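PDB 6CHU: citrate lyase subunit beta-like protein, which binds magnesium and acts as a carbon-carbon lyase in itaconate dissimilation and leucine catabolism in Mycobacterium tuberculosis. Local coordinates for residues 24-29 against 56-61; 126-131 against 175-180; 194-199 against 222-227. One frame throughout, in Å; residues are numbered along the deposited sequence. Where two conformers were deposited one is given.

Interaction 1: 24-29 against 56-61; sequences DRPERF and RNALRD. With ACT (acetate ion), chain D.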
loop_
_atom_site.group_PDB
_atom_site.type_symbol
_atom_site.label_atom_id
_atom_site.label_comp_id
_atom_site.label_asym_id
_atom_site.label_seq_id
_atom_site.Cartn_x
_atom_site.Cartn_y
_atom_site.Cartn_z
ATOM N N ASP A 24 -7.936 -2.450 35.454
ATOM C CA ASP A 24 -7.601 -2.746 36.842
ATOM C C ASP A 24 -7.363 -1.485 37.662
ATOM O O ASP A 24 -6.889 -1.574 38.799
ATOM C CB ASP A 24 -6.383 -3.677 36.928
ATOM C CG ASP A 24 -5.094 -3.013 36.494
ATOM O OD1 ASP A 24 -5.139 -2.080 35.668
ATOM O OD2 ASP A 24 -4.023 -3.445 36.971
ATOM N N ARG A 25 -7.707 -0.317 37.128
ATOM C CA ARG A 25 -7.631 0.944 37.864
ATOM C C ARG A 25 -9.006 1.610 37.910
ATOM O O ARG A 25 -9.199 2.700 37.354
ATOM C CB ARG A 25 -6.594 1.866 37.224
ATOM C CG ARG A 25 -5.179 1.289 37.233
ATOM C CD ARG A 25 -4.200 2.156 36.443
ATOM N NE ARG A 25 -4.211 3.548 36.893
ATOM C CZ ARG A 25 -3.532 4.004 37.943
ATOM N NH1 ARG A 25 -2.781 3.182 38.663
ATOM N NH2 ARG A 25 -3.607 5.288 38.272
ATOM N N PRO A 26 -9.990 0.973 38.562
ATOM C CA PRO A 26 -11.335 1.575 38.629
ATOM C C PRO A 26 -11.364 2.932 39.305
ATOM O O PRO A 26 -12.274 3.727 39.044
ATOM C CB PRO A 26 -12.139 0.538 39.426
ATOM C CG PRO A 26 -11.122 -0.148 40.270
ATOM C CD PRO A 26 -9.899 -0.243 39.391
ATOM N N GLU A 27 -10.403 3.224 40.181
ATOM C CA GLU A 27 -10.348 4.547 40.786
ATOM C C GLU A 27 -10.106 5.643 39.756
ATOM O O GLU A 27 -10.296 6.820 40.077
ATOM C CB GLU A 27 -9.262 4.592 41.872
ATOM C CG GLU A 27 -7.829 4.512 41.347
ATOM C CD GLU A 27 -7.374 3.094 41.010
ATOM O OE1 GLU A 27 -8.194 2.153 41.092
ATOM O OE2 GLU A 27 -6.184 2.920 40.666
ATOM N N ARG A 28 -9.714 5.288 38.534
ATOM C CA ARG A 28 -9.457 6.253 37.474
ATOM C C ARG A 28 -10.574 6.332 36.442
ATOM O O ARG A 28 -10.498 7.175 35.545
ATOM C CB ARG A 28 -8.143 5.918 36.759
ATOM C CG ARG A 28 -6.958 5.717 37.693
ATOM C CD ARG A 28 -6.696 6.953 38.538
ATOM N NE ARG A 28 -6.318 8.103 37.724
ATOM C CZ ARG A 28 -5.956 9.281 38.221
ATOM N NH1 ARG A 28 -5.925 9.467 39.534
ATOM N NH2 ARG A 28 -5.628 10.273 37.406
ATOM N N PHE A 29 -11.602 5.479 36.539
ATOM C CA PHE A 29 -12.604 5.397 35.473
ATOM C C PHE A 29 -13.339 6.724 35.308
ATOM O O PHE A 29 -13.523 7.210 34.187
ATOM C CB PHE A 29 -13.623 4.284 35.756
ATOM C CG PHE A 29 -13.101 2.878 35.571
ATOM C CD1 PHE A 29 -11.781 2.630 35.228
ATOM C CD2 PHE A 29 -13.955 1.796 35.753
ATOM C CE1 PHE A 29 -11.324 1.328 35.065
ATOM C CE2 PHE A 29 -13.509 0.497 35.593
ATOM C CZ PHE A 29 -12.192 0.260 35.249
ATOM N N ARG A 56 -11.371 -7.641 35.399
ATOM C CA ARG A 56 -12.706 -8.103 35.029
ATOM C C ARG A 56 -13.725 -7.805 36.122
ATOM O O ARG A 56 -14.873 -7.455 35.826
ATOM C CB ARG A 56 -12.672 -9.599 34.712
ATOM C CG ARG A 56 -11.802 -9.897 33.505
ATOM C CD ARG A 56 -11.731 -11.372 33.129
ATOM N NE ARG A 56 -10.767 -11.527 32.046
ATOM C CZ ARG A 56 -9.599 -12.152 32.149
ATOM N NH1 ARG A 56 -9.248 -12.745 33.284
ATOM N NH2 ARG A 56 -8.789 -12.197 31.096
ATOM N N ASN A 57 -13.327 -7.938 37.390
ATOM C CA ASN A 57 -14.223 -7.571 38.482
ATOM C C ASN A 57 -14.476 -6.068 38.501
ATOM O O ASN A 57 -15.611 -5.630 38.718
ATOM C CB ASN A 57 -13.647 -8.035 39.821
ATOM C CG ASN A 57 -13.612 -9.546 39.947
ATOM O OD1 ASN A 57 -14.443 -10.247 39.374
ATOM N ND2 ASN A 57 -12.642 -10.054 40.697
ATOM N N ALA A 58 -13.438 -5.261 38.273
ATOM C CA ALA A 58 -13.644 -3.817 38.225
ATOM C C ALA A 58 -14.574 -3.447 37.079
ATOM O O ALA A 58 -15.390 -2.526 37.200
ATOM C CB ALA A 58 -12.306 -3.090 38.087
ATOM N N LEU A 59 -14.461 -4.164 35.959
ATOM C CA LEU A 59 -15.343 -3.924 34.824
ATOM C C LEU A 59 -16.804 -4.072 35.222
ATOM O O LEU A 59 -17.649 -3.256 34.836
ATOM C CB LEU A 59 -14.997 -4.888 33.691
ATOM C CG LEU A 59 -15.644 -4.585 32.344
ATOM C CD1 LEU A 59 -14.964 -3.377 31.721
ATOM C CD2 LEU A 59 -15.562 -5.805 31.428
ATOM N N ARG A 60 -17.117 -5.112 35.998
ATOM C CA ARG A 60 -18.483 -5.313 36.468
ATOM C C ARG A 60 -18.865 -4.301 37.542
ATOM O O ARG A 60 -20.008 -3.829 37.580
ATOM C CB ARG A 60 -18.649 -6.729 37.024
ATOM C CG ARG A 60 -18.266 -7.862 36.085
ATOM C CD ARG A 60 -18.580 -9.201 36.761
ATOM N NE ARG A 60 -17.955 -10.340 36.095
ATOM C CZ ARG A 60 -16.760 -10.832 36.413
ATOM N NH1 ARG A 60 -16.053 -10.284 37.393
ATOM N NH2 ARG A 60 -16.269 -11.874 35.752
ATOM N N ASP A 61 -17.929 -3.958 38.428
ATOM C CA ASP A 61 -18.271 -3.248 39.658
ATOM C C ASP A 61 -18.350 -1.736 39.501
ATOM O O ASP A 61 -19.061 -1.084 40.274
ATOM C CB ASP A 61 -17.255 -3.571 40.761
ATOM C CG ASP A 61 -17.301 -5.024 41.195
ATOM O OD1 ASP A 61 -18.334 -5.686 40.965
ATOM O OD2 ASP A 61 -16.303 -5.505 41.774
HETATM C C ACT D . -6.507 9.029 34.303
HETATM O O ACT D . -6.291 10.061 35.003
HETATM O OXT ACT D . -6.025 7.870 34.431
HETATM C CH3 ACT D . -7.500 9.198 33.110
#

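Interaction 2: 126-131 against 175-180; sequences VCAAEI and LLAASA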
loop_
_atom_site.group_PDB
_atom_site.type_symbol
_atom_site.label_atom_id
_atom_site.label_comp_id
_atom_site.label_asym_id
_atom_site.label_seq_id
_atom_site.Cartn_x
_atom_site.Cartn_y
_atom_site.Cartn_z
ATOM N N VAL A 126 -2.957 -7.752 5.744
ATOM C CA VAL A 126 -3.269 -8.460 4.502
ATOM C C VAL A 126 -4.764 -8.722 4.380
ATOM O O VAL A 126 -5.314 -8.740 3.267
ATOM C CB VAL A 126 -2.464 -9.777 4.435
ATOM C CG1 VAL A 126 -2.957 -10.671 3.308
ATOM C CG2 VAL A 126 -0.991 -9.494 4.283
ATOM N N CYS A 127 -5.442 -8.929 5.510
ATOM C CA CYS A 127 -6.860 -9.261 5.552
ATOM C C CYS A 127 -7.737 -8.075 5.936
ATOM O O CYS A 127 -8.895 -8.281 6.319
ATOM C CB CYS A 127 -7.098 -10.411 6.538
ATOM S SG CYS A 127 -6.343 -11.953 5.981
ATOM N N ALA A 128 -7.222 -6.843 5.825
ATOM C CA ALA A 128 -7.937 -5.689 6.366
ATOM C C ALA A 128 -9.318 -5.513 5.734
ATOM O O ALA A 128 -10.281 -5.164 6.429
ATOM C CB ALA A 128 -7.094 -4.416 6.195
ATOM N N ALA A 129 -9.436 -5.703 4.417
ATOM C CA ALA A 129 -10.732 -5.516 3.767
ATOM C C ALA A 129 -11.749 -6.545 4.251
ATOM O O ALA A 129 -12.923 -6.219 4.479
ATOM C CB ALA A 129 -10.584 -5.596 2.245
ATOM N N GLU A 130 -11.325 -7.800 4.400
ATOM C CA GLU A 130 -12.241 -8.830 4.882
ATOM C C GLU A 130 -12.666 -8.557 6.321
ATOM O O GLU A 130 -13.818 -8.801 6.701
ATOM C CB GLU A 130 -11.577 -10.202 4.761
ATOM C CG GLU A 130 -11.335 -10.676 3.303
ATOM C CD GLU A 130 -10.352 -9.801 2.485
ATOM O OE1 GLU A 130 -9.434 -9.140 3.057
ATOM O OE2 GLU A 130 -10.512 -9.778 1.239
ATOM N N ILE A 131 -11.743 -8.060 7.137
ATOM C CA ILE A 131 -12.068 -7.713 8.520
ATOM C C ILE A 131 -13.055 -6.550 8.564
ATOM O O ILE A 131 -14.053 -6.577 9.302
ATOM C CB ILE A 131 -10.766 -7.391 9.278
ATOM C CG1 ILE A 131 -9.923 -8.664 9.408
ATOM C CG2 ILE A 131 -11.065 -6.823 10.642
ATOM C CD1 ILE A 131 -8.485 -8.396 9.910
ATOM N N LEU A 175 -7.251 2.888 7.017
ATOM C CA LEU A 175 -8.139 4.003 6.690
ATOM C C LEU A 175 -9.004 3.670 5.478
ATOM O O LEU A 175 -10.224 3.891 5.477
ATOM C CB LEU A 175 -7.304 5.252 6.426
ATOM C CG LEU A 175 -8.080 6.461 5.910
ATOM C CD1 LEU A 175 -9.148 6.873 6.922
ATOM C CD2 LEU A 175 -7.134 7.632 5.594
ATOM N N LEU A 176 -8.387 3.108 4.442
ATOM C CA LEU A 176 -9.130 2.788 3.229
ATOM C C LEU A 176 -10.116 1.645 3.459
ATOM O O LEU A 176 -11.262 1.699 2.989
ATOM C CB LEU A 176 -8.146 2.452 2.108
ATOM C CG LEU A 176 -7.304 3.633 1.612
ATOM C CD1 LEU A 176 -6.109 3.098 0.810
ATOM C CD2 LEU A 176 -8.139 4.578 0.761
ATOM N N ALA A 177 -9.688 0.596 4.160
ATOM C CA ALA A 177 -10.590 -0.526 4.414
ATOM C C ALA A 177 -11.782 -0.090 5.259
ATOM O O ALA A 177 -12.927 -0.454 4.965
ATOM C CB ALA A 177 -9.833 -1.666 5.095
ATOM N N ALA A 178 -11.535 0.704 6.306
ATOM C CA ALA A 178 -12.632 1.208 7.128
ATOM C C ALA A 178 -13.609 2.021 6.292
ATOM O O ALA A 178 -14.825 1.787 6.321
ATOM C CB ALA A 178 -12.074 2.055 8.284
ATOM N N SER A 179 -13.091 2.977 5.521
ATOM C CA SER A 179 -13.968 3.876 4.790
ATOM C C SER A 179 -14.698 3.164 3.658
ATOM O O SER A 179 -15.831 3.533 3.331
ATOM C CB SER A 179 -13.161 5.062 4.260
ATOM O OG SER A 179 -14.015 6.025 3.676
ATOM N N ALA A 180 -14.086 2.131 3.070
ATOM C CA ALA A 180 -14.735 1.390 1.991
ATOM C C ALA A 180 -16.000 0.691 2.468
ATOM O O ALA A 180 -16.894 0.408 1.661
ATOM C CB ALA A 180 -13.780 0.345 1.414
#

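Interaction 3: 194-199 against 222-227; sequences LDVEGL and IPVVRK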
loop_
_atom_site.group_PDB
_atom_site.type_symbol
_atom_site.label_atom_id
_atom_site.label_comp_id
_atom_site.label_asym_id
_atom_site.label_seq_id
_atom_site.Cartn_x
_atom_site.Cartn_y
_atom_site.Cartn_z
ATOM N N LEU A 194 4.920 12.999 26.283
ATOM C CA LEU A 194 5.359 14.384 26.384
ATOM C C LEU A 194 5.664 15.006 25.026
ATOM O O LEU A 194 5.865 16.227 24.961
ATOM C CB LEU A 194 6.589 14.485 27.296
ATOM C CG LEU A 194 6.357 14.044 28.744
ATOM C CD1 LEU A 194 7.645 14.175 29.546
ATOM C CD2 LEU A 194 5.249 14.872 29.374
ATOM N N ASP A 195 5.714 14.206 23.959
ATOM C CA ASP A 195 5.909 14.707 22.595
ATOM C C ASP A 195 4.585 15.267 22.065
ATOM O O ASP A 195 3.909 14.685 21.213
ATOM C CB ASP A 195 6.440 13.602 21.692
ATOM C CG ASP A 195 6.611 14.052 20.251
ATOM O OD1 ASP A 195 6.890 15.254 20.026
ATOM O OD2 ASP A 195 6.434 13.206 19.347
ATOM N N VAL A 196 4.214 16.431 22.599
ATOM C CA VAL A 196 2.973 17.075 22.177
ATOM C C VAL A 196 3.105 17.606 20.754
ATOM O O VAL A 196 2.142 17.578 19.973
ATOM C CB VAL A 196 2.599 18.189 23.174
ATOM C CG1 VAL A 196 1.470 19.056 22.631
ATOM C CG2 VAL A 196 2.211 17.582 24.511
ATOM N N GLU A 197 4.294 18.097 20.391
ATOM C CA GLU A 197 4.518 18.559 19.022
ATOM C C GLU A 197 4.251 17.444 18.014
ATOM O O GLU A 197 3.521 17.634 17.028
ATOM C CB GLU A 197 5.947 19.092 18.879
ATOM C CG GLU A 197 6.320 19.533 17.476
ATOM C CD GLU A 197 7.787 19.917 17.352
ATOM O OE1 GLU A 197 8.601 19.451 18.180
ATOM O OE2 GLU A 197 8.128 20.685 16.427
ATOM N N GLY A 198 4.820 16.258 18.258
ATOM C CA GLY A 198 4.618 15.152 17.340
ATOM C C GLY A 198 3.170 14.704 17.271
ATOM O O GLY A 198 2.661 14.375 16.193
ATOM N N LEU A 199 2.486 14.683 18.420
ATOM C CA LEU A 199 1.071 14.316 18.433
ATOM C C LEU A 199 0.236 15.320 17.656
ATOM O O LEU A 199 -0.679 14.940 16.915
ATOM C CB LEU A 199 0.564 14.218 19.867
ATOM C CG LEU A 199 -0.940 13.973 20.016
ATOM C CD1 LEU A 199 -1.352 12.623 19.420
ATOM C CD2 LEU A 199 -1.326 14.061 21.481
ATOM N N ILE A 222 -5.745 14.342 25.083
ATOM C CA ILE A 222 -7.096 14.580 24.560
ATOM C C ILE A 222 -7.281 16.009 24.061
ATOM O O ILE A 222 -7.829 16.189 22.961
ATOM C CB ILE A 222 -8.152 14.180 25.606
ATOM C CG1 ILE A 222 -8.125 12.667 25.856
ATOM C CG2 ILE A 222 -9.532 14.615 25.144
ATOM C CD1 ILE A 222 -8.645 11.817 24.688
ATOM N N PRO A 223 -6.877 17.055 24.792
ATOM C CA PRO A 223 -7.040 18.415 24.248
ATOM C C PRO A 223 -6.302 18.619 22.941
ATOM O O PRO A 223 -6.796 19.325 22.050
ATOM C CB PRO A 223 -6.471 19.308 25.361
ATOM C CG PRO A 223 -6.600 18.503 26.592
ATOM C CD PRO A 223 -6.366 17.085 26.176
ATOM N N VAL A 224 -5.121 18.015 22.805
ATOM C CA VAL A 224 -4.346 18.172 21.579
ATOM C C VAL A 224 -5.104 17.573 20.403
ATOM O O VAL A 224 -5.214 18.187 19.334
ATOM C CB VAL A 224 -2.951 17.542 21.753
ATOM C CG1 VAL A 224 -2.102 17.745 20.509
ATOM C CG2 VAL A 224 -2.261 18.136 22.981
ATOM N N VAL A 225 -5.663 16.379 20.598
ATOM C CA VAL A 225 -6.423 15.701 19.552
ATOM C C VAL A 225 -7.667 16.502 19.184
ATOM O O VAL A 225 -7.948 16.735 18.003
ATOM C CB VAL A 225 -6.780 14.274 20.004
ATOM C CG1 VAL A 225 -7.904 13.696 19.140
ATOM C CG2 VAL A 225 -5.540 13.399 19.955
ATOM N N ARG A 226 -8.437 16.929 20.191
ATOM C CA ARG A 226 -9.659 17.679 19.912
ATOM C C ARG A 226 -9.365 18.943 19.115
ATOM O O ARG A 226 -10.107 19.290 18.187
ATOM C CB ARG A 226 -10.382 18.023 21.217
ATOM C CG ARG A 226 -11.082 16.839 21.874
ATOM C CD ARG A 226 -11.621 17.218 23.239
ATOM N NE ARG A 226 -12.473 16.180 23.807
ATOM C CZ ARG A 226 -12.769 16.097 25.098
ATOM N NH1 ARG A 226 -13.559 15.128 25.541
ATOM N NH2 ARG A 226 -12.268 16.981 25.949
ATOM N N LYS A 227 -8.285 19.649 19.457
ATOM C CA LYS A 227 -7.920 20.838 18.690
ATOM C C LYS A 227 -7.463 20.470 17.280
ATOM O O LYS A 227 -7.745 21.198 16.321
ATOM C CB LYS A 227 -6.827 21.620 19.419
ATOM C CG LYS A 227 -6.388 22.896 18.705
ATOM C CD LYS A 227 -5.402 23.686 19.554
ATOM C CE LYS A 227 -4.773 24.830 18.771
ATOM N NZ LYS A 227 -3.748 25.542 19.585
#

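Interaction 1: 24-29 against 56-61
Ala58 shows how a single methyl group can join a loop to a helix: its CB reaches the ring of Pro26, 3.9 Å from Pro26 CG, and Pro26 CB and CD lie at about the same distance. The methyl therefore sits against three carbons of the pyrrolidine ring rather than against one corner of it. The backbones come close at the same point, with 5.9 Å between Pro26 CA and Ala58 CA. Phe29, the first residue of helix 29-35, completes the small apolar cluster. Its ring meets the helix edge-on, Ala58 O lying near the ring plane, 3.9 Å from Phe29 CE2, while Phe29 CZ stays 4.4 Å from Ala58 CB. The ring is placed by a first torsion that sets CG beside the backbone N (chi1 -73°), and Pro26 CA covers one of its faces, 3.4 Å above the plane. Proline and phenylalanine thus pack on each other as well as on the helix. In the TIM barrel of the HpcH/HpaI aldolase family this is the contact between the loop leaving strand 17-22, at the start of helix 29-35, and the last turns of helix 52-61. Phe29 also touches Cys21 and Leu41 of the first two strands, and Arg56 turns the other way to form salt bridges with Asp80 and Asp84 of helix 79-89. Arg28 holds an acetate ion, probably from the crystallisation liquor. The arginine chain bends at chi2 and chi3, and Arg28 NH2 donates to acetate O at a short 2.5 Å, whereas the bond from NE to OXT is weak.

Interaction 2: 126-131 against 175-180
Ala128 and Ala177 meet methyl to methyl, their CB atoms 4.0 Å apart, in a contact made without any long side chain. Both CB atoms point toward the opposing segment, and with no torsion beyond the backbone to adjust, the direction of each methyl is fixed by the helix that carries it. Ala177 CB also meets backbone: it lies 3.8 Å from Ala128 O and 4.1 Å from Ala129 N, so it rests on the peptide joining the two alanines as well as on a side chain. Small residues at these positions let the helices come very close, with 5.0 Å between Ala129 CA and Ala177 CA. The two helices, 128-133 and 165-180, belong to the outer layer of the TIM barrel. Ile131 starts beside the interface, but its chain, with chi1 -67° and chi2 169°, leads away from it and onto Met140 of strand 137-142. Ala178, a step round the helix from Ala177, likewise faces the barrel, touching Met140 and Ala185. The same segments border a subunit interface of the homotrimer: Ala129 packs on Val126 of a second subunit, and Ala180 O accepts a hydrogen bond from Arg123 NE of that same neighbouring subunit.

Interaction 3: 194-199 against 222-227
Two helical segments lie side by side without backbone contact, the nearest pair of CA atoms being those of Leu199 and Val224 at 7.4 Å, and branched side chains fill the interval. Val224 is the central piece, one methyl serving each partner. Its CG1, anti to the backbone N (chi1 -178°), lies against the end of Leu199, 3.9 Å from Leu199 CD2, which is equally near Val224 CB. The other methyl, CG2, meets Val196 CG1 at 3.9 Å. Both pairs approach at a slant. With CG anti to its own N (chi1 174°), Leu199 points its branches across the interface, and the second, CD1, lies 4.3 Å from Val225 CG2. Asp195 is the N-cap of the helix that carries Val196 and Leu199, its OD1 accepting from Gly198 N at 2.9 Å. That N-H arrives from above the carboxylate plane, and OD2 is hydrogen-bonded to His190 NE2. Within the barrel the contact joins the first turn of helix 196-209 to the short helix 221-228, the next helix in the chain; the former follows strand 184-187, the latter strand 213-216, where Val225 also packs against Thr214 and Cys216. Ile222 turns away to Cys216 and Ala36, and Arg226 makes a salt bridge with Asp37.

All three contacts lie outside the strands of one barrel, interaction 1 between a strand-to-helix loop and a helix, the others between helices, and none shares a helix with another. Interactions 1 and 2 are buried, on opposite sides of the chain's centre with their own centres about 32 Å apart; interaction 3 is partly buried, and its Val196 is exposed. No cross-segment hydrogen bond appears in any of them, so the differences lie in the apolar groups. Interaction 2 gains closeness from alanines, interaction 1 sets a proline ring against one methyl, with a phenylalanine edge at a backbone carbonyl, and interaction 3 spans the widest CA separation with branched chains. Subunit contacts border interaction 2 alone.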